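Local coordinates for protein acyl-coenzyme A thioesterase THEM4 (Rhodococcus sp., PDB 2OV9) that probably hydrolyses medium- and long-chain fatty acyl-CoA thioesters to free fatty acids and coenzyme A, at residues His6-Leu18 with Val141-Gly153. Residues are numbered along the deposited sequence; the frame is centred on the assembly and turned at random. Where two conformers were deposited one is given.
Sequences HPTFENSPSGTVL and VLGVANAWGGKAG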
loop_
_atom_site.group_PDB
_atom_site.type_symbol
_atom_site.label_atom_id
_atom_site.label_comp_id
_atom_site.label_asym_id
_atom_site.label_seq_id
_atom_site.Cartn_x
_atom_site.Cartn_y
_atom_site.Cartn_z
ATOM N N HIS B 6 -4.540 -14.476 22.946
ATOM C CA HIS B 6 -4.808 -13.273 22.151
ATOM C C HIS B 6 -6.025 -12.509 22.683
ATOM O O HIS B 6 -7.048 -13.116 22.999
ATOM C CB HIS B 6 -4.980 -13.619 20.657
ATOM C CG HIS B 6 -5.584 -12.515 19.840
ATOM N ND1 HIS B 6 -4.924 -11.333 19.577
ATOM C CD2 HIS B 6 -6.790 -12.411 19.233
ATOM C CE1 HIS B 6 -5.699 -10.545 18.854
ATOM N NE2 HIS B 6 -6.838 -11.175 18.631
ATOM N N PRO B 7 -5.911 -11.165 22.804
ATOM C CA PRO B 7 -7.039 -10.317 23.229
ATOM C C PRO B 7 -8.221 -10.381 22.268
ATOM O O PRO B 7 -8.037 -10.275 21.064
ATOM C CB PRO B 7 -6.455 -8.898 23.195
ATOM C CG PRO B 7 -4.983 -9.075 23.271
ATOM C CD PRO B 7 -4.682 -10.375 22.589
ATOM N N THR B 8 -9.427 -10.542 22.807
ATOM C CA THR B 8 -10.659 -10.502 22.023
ATOM C C THR B 8 -11.673 -9.639 22.745
ATOM O O THR B 8 -11.479 -9.296 23.900
ATOM C CB THR B 8 -11.323 -11.861 21.905
ATOM O OG1 THR B 8 -11.828 -12.227 23.196
ATOM C CG2 THR B 8 -10.338 -12.921 21.411
ATOM N N PHE B 9 -12.771 -9.328 22.064
ATOM C CA PHE B 9 -13.821 -8.489 22.634
ATOM C C PHE B 9 -14.431 -9.077 23.916
ATOM O O PHE B 9 -15.091 -8.371 24.660
ATOM C CB PHE B 9 -14.907 -8.184 21.579
ATOM C CG PHE B 9 -15.813 -9.347 21.270
ATOM C CD1 PHE B 9 -15.361 -10.424 20.512
ATOM C CD2 PHE B 9 -17.133 -9.353 21.724
ATOM C CE1 PHE B 9 -16.198 -11.484 20.216
ATOM C CE2 PHE B 9 -17.982 -10.421 21.445
ATOM C CZ PHE B 9 -17.516 -11.489 20.694
ATOM N N GLU B 10 -14.203 -10.360 24.181
ATOM C CA GLU B 10 -14.755 -10.980 25.401
ATOM C C GLU B 10 -13.803 -10.991 26.595
ATOM O O GLU B 10 -14.243 -11.078 27.758
ATOM C CB GLU B 10 -15.235 -12.400 25.104
ATOM C CG GLU B 10 -16.420 -12.424 24.173
ATOM C CD GLU B 10 -16.751 -13.802 23.665
ATOM O OE1 GLU B 10 -17.947 -14.047 23.401
ATOM O OE2 GLU B 10 -15.831 -14.648 23.547
ATOM N N ASN B 11 -12.503 -10.940 26.328
ATOM C CA ASN B 11 -11.531 -11.092 27.410
ATOM C C ASN B 11 -10.713 -9.840 27.708
ATOM O O ASN B 11 -9.865 -9.849 28.577
ATOM C CB ASN B 11 -10.618 -12.304 27.149
ATOM C CG ASN B 11 -9.728 -12.116 25.944
ATOM O OD1 ASN B 11 -9.444 -10.976 25.521
ATOM N ND2 ASN B 11 -9.261 -13.232 25.381
ATOM N N SER B 12 -10.975 -8.766 26.970
ATOM C CA SER B 12 -10.224 -7.523 27.086
ATOM C C SER B 12 -11.182 -6.348 27.160
ATOM O O SER B 12 -12.263 -6.420 26.584
ATOM C CB SER B 12 -9.286 -7.396 25.883
ATOM O OG SER B 12 -8.239 -8.355 25.994
ATOM N N PRO B 13 -10.821 -5.283 27.911
ATOM C CA PRO B 13 -11.696 -4.089 27.933
ATOM C C PRO B 13 -11.833 -3.400 26.583
ATOM O O PRO B 13 -10.929 -3.451 25.742
ATOM C CB PRO B 13 -11.015 -3.121 28.929
ATOM C CG PRO B 13 -9.760 -3.789 29.389
ATOM C CD PRO B 13 -9.630 -5.151 28.777
ATOM N N SER B 14 -12.971 -2.743 26.391
ATOM C CA SER B 14 -13.152 -1.860 25.254
ATOM C C SER B 14 -12.028 -0.833 25.275
ATOM O O SER B 14 -11.642 -0.346 26.355
ATOM C CB SER B 14 -14.519 -1.170 25.338
ATOM O OG SER B 14 -14.892 -0.637 24.074
ATOM N N GLY B 15 -11.503 -0.509 24.097
ATOM C CA GLY B 15 -10.410 0.457 23.981
ATOM C C GLY B 15 -9.033 -0.195 24.081
ATOM O O GLY B 15 -8.018 0.503 24.162
ATOM N N THR B 16 -8.989 -1.523 24.052
ATOM C CA THR B 16 -7.720 -2.238 24.074
ATOM C C THR B 16 -6.982 -1.934 22.774
ATOM O O THR B 16 -7.536 -2.136 21.692
ATOM C CB THR B 16 -7.950 -3.768 24.208
ATOM O OG1 THR B 16 -8.473 -4.045 25.519
ATOM C CG2 THR B 16 -6.660 -4.522 24.025
ATOM N N VAL B 17 -5.760 -1.414 22.878
ATOM C CA VAL B 17 -4.974 -1.097 21.689
ATOM C C VAL B 17 -4.515 -2.427 21.129
ATOM O O VAL B 17 -3.926 -3.211 21.861
ATOM C CB VAL B 17 -3.757 -0.213 22.022
ATOM C CG1 VAL B 17 -2.948 0.090 20.741
ATOM C CG2 VAL B 17 -4.208 1.098 22.673
ATOM N N LEU B 18 -4.787 -2.681 19.846
ATOM C CA LEU B 18 -4.462 -3.975 19.226
ATOM C C LEU B 18 -3.156 -3.983 18.448
ATOM O O LEU B 18 -2.469 -5.016 18.327
ATOM C CB LEU B 18 -5.598 -4.395 18.306
ATOM C CG LEU B 18 -6.937 -4.592 19.018
ATOM C CD1 LEU B 18 -8.003 -4.945 18.032
ATOM C CD2 LEU B 18 -6.806 -5.692 20.056
ATOM N N VAL B 141 -7.796 -3.944 8.225
ATOM C CA VAL B 141 -8.764 -3.765 9.303
ATOM C C VAL B 141 -9.705 -4.956 9.481
ATOM O O VAL B 141 -10.012 -5.325 10.624
ATOM C CB VAL B 141 -9.578 -2.459 9.126
ATOM C CG1 VAL B 141 -10.583 -2.313 10.250
ATOM C CG2 VAL B 141 -8.614 -1.291 9.171
ATOM N N LEU B 142 -10.183 -5.536 8.369
ATOM C CA LEU B 142 -11.040 -6.736 8.448
ATOM C C LEU B 142 -10.293 -7.897 9.104
ATOM O O LEU B 142 -10.871 -8.636 9.901
ATOM C CB LEU B 142 -11.559 -7.187 7.056
ATOM C CG LEU B 142 -12.423 -6.188 6.266
ATOM C CD1 LEU B 142 -12.992 -6.870 5.035
ATOM C CD2 LEU B 142 -13.530 -5.647 7.149
ATOM N N GLY B 143 -9.014 -8.053 8.766
ATOM C CA GLY B 143 -8.161 -9.056 9.435
ATOM C C GLY B 143 -8.067 -8.855 10.937
ATOM O O GLY B 143 -8.128 -9.800 11.719
ATOM N N VAL B 144 -7.908 -7.605 11.344
ATOM C CA VAL B 144 -7.814 -7.281 12.747
ATOM C C VAL B 144 -9.163 -7.486 13.420
ATOM O O VAL B 144 -9.219 -7.985 14.547
ATOM C CB VAL B 144 -7.331 -5.826 12.948
ATOM C CG1 VAL B 144 -7.316 -5.458 14.421
ATOM C CG2 VAL B 144 -5.940 -5.636 12.343
ATOM N N ALA B 145 -10.249 -7.083 12.751
ATOM C CA ALA B 145 -11.601 -7.302 13.290
ATOM C C ALA B 145 -11.857 -8.778 13.491
ATOM O O ALA B 145 -12.446 -9.188 14.485
ATOM C CB ALA B 145 -12.662 -6.690 12.400
ATOM N N ASN B 146 -11.402 -9.603 12.562
ATOM C CA ASN B 146 -11.515 -11.032 12.775
ATOM C C ASN B 146 -10.724 -11.537 13.983
ATOM O O ASN B 146 -11.226 -12.374 14.731
ATOM C CB ASN B 146 -11.113 -11.811 11.515
ATOM C CG ASN B 146 -12.112 -11.649 10.374
ATOM O OD1 ASN B 146 -13.262 -11.302 10.593
ATOM N ND2 ASN B 146 -11.683 -11.961 9.154
ATOM N N ALA B 147 -9.487 -11.067 14.163
ATOM C CA ALA B 147 -8.699 -11.458 15.349
ATOM C C ALA B 147 -9.441 -11.077 16.630
ATOM O O ALA B 147 -9.569 -11.881 17.547
ATOM C CB ALA B 147 -7.322 -10.799 15.334
ATOM N N TRP B 148 -9.930 -9.844 16.671
ATOM C CA TRP B 148 -10.603 -9.286 17.835
ATOM C C TRP B 148 -11.919 -9.998 18.119
ATOM O O TRP B 148 -12.392 -10.058 19.276
ATOM C CB TRP B 148 -10.805 -7.781 17.625
ATOM C CG TRP B 148 -11.558 -7.050 18.709
ATOM C CD1 TRP B 148 -12.779 -6.424 18.581
ATOM C CD2 TRP B 148 -11.130 -6.810 20.069
ATOM N NE1 TRP B 148 -13.134 -5.821 19.775
ATOM C CE2 TRP B 148 -12.150 -6.049 20.704
ATOM C CE3 TRP B 148 -10.003 -7.185 20.818
ATOM C CZ2 TRP B 148 -12.062 -5.644 22.039
ATOM C CZ3 TRP B 148 -9.918 -6.780 22.158
ATOM C CH2 TRP B 148 -10.944 -6.020 22.752
ATOM N N GLY B 149 -12.507 -10.557 17.071
ATOM C CA GLY B 149 -13.709 -11.373 17.212
ATOM C C GLY B 149 -13.379 -12.830 17.520
ATOM O O GLY B 149 -14.267 -13.660 17.553
ATOM N N GLY B 150 -12.100 -13.141 17.727
ATOM C CA GLY B 150 -11.678 -14.492 18.095
ATOM C C GLY B 150 -11.708 -15.495 16.956
ATOM O O GLY B 150 -11.775 -16.713 17.187
ATOM N N LYS B 151 -11.646 -14.994 15.724
ATOM C CA LYS B 151 -11.648 -15.866 14.550
ATOM C C LYS B 151 -10.436 -15.616 13.658
ATOM O O LYS B 151 -9.730 -14.618 13.791
ATOM C CB LYS B 151 -12.948 -15.702 13.755
ATOM C CG LYS B 151 -14.168 -16.420 14.348
ATOM C CD LYS B 151 -14.062 -17.961 14.245
ATOM C CE LYS B 151 -14.384 -18.492 12.837
ATOM N NZ LYS B 151 -14.173 -19.984 12.659
ATOM N N ALA B 152 -10.189 -16.548 12.760
ATOM C CA ALA B 152 -9.024 -16.499 11.899
ATOM C C ALA B 152 -9.488 -17.027 10.579
ATOM O O ALA B 152 -10.145 -18.063 10.537
ATOM C CB ALA B 152 -7.937 -17.419 12.446
ATOM N N GLY B 153 -9.132 -16.351 9.499
ATOM C CA GLY B 153 -9.395 -16.898 8.176
ATOM C C GLY B 153 -8.530 -16.276 7.110
ATOM O O GLY B 153 -8.181 -15.096 7.211
#
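Trp-148, in the last turn of helix 131-148, reaches into the curl of the N-terminal segment His-6 to Leu-18. CG anti to the backbone N (chi1 177°) swings the indole beside the carbonyl carbon and against the Thr-8/Phe-9 backbone. Trp-148 CB lies 4.0 Å from Leu-18 CD1; NE1 meets Phe-9 CB while donating to the backbone O of Leu-107. The Thr-8/Phe-9 peptide lies flat over one ring face, Phe-9 N 3.4 Å above its centre. The side chains of Leu-18 and Trp-148 cross at about a right angle, Leu-18 CD2 3.6 Å from Trp-148 CE3. Farther out, Trp-148 CZ2 packs against Phe-9 CA, CZ3 against Thr-8 C, and Trp-148 CH2 is 3.8 Å from Ser-12 CB. Cut back to an alanine, this position would probably leave a gap beneath the Thr-8/Phe-9 peptide and Leu-107 O without its indole donor. Phe-9 N also bonds to Trp-148 O (2.9 Å, 157°); His-6 NE2 gives Ala-147 O a weak bond. Asn-11 OD1 holds the bend from Thr-8 to Ser-12, taking Thr-8 N and Ser-12 OG from opposite faces. The helix ends in a Schellman motif at Gly-150; this is the central helix of a hotdog fold, its C-terminal end covered by the N-terminal segment.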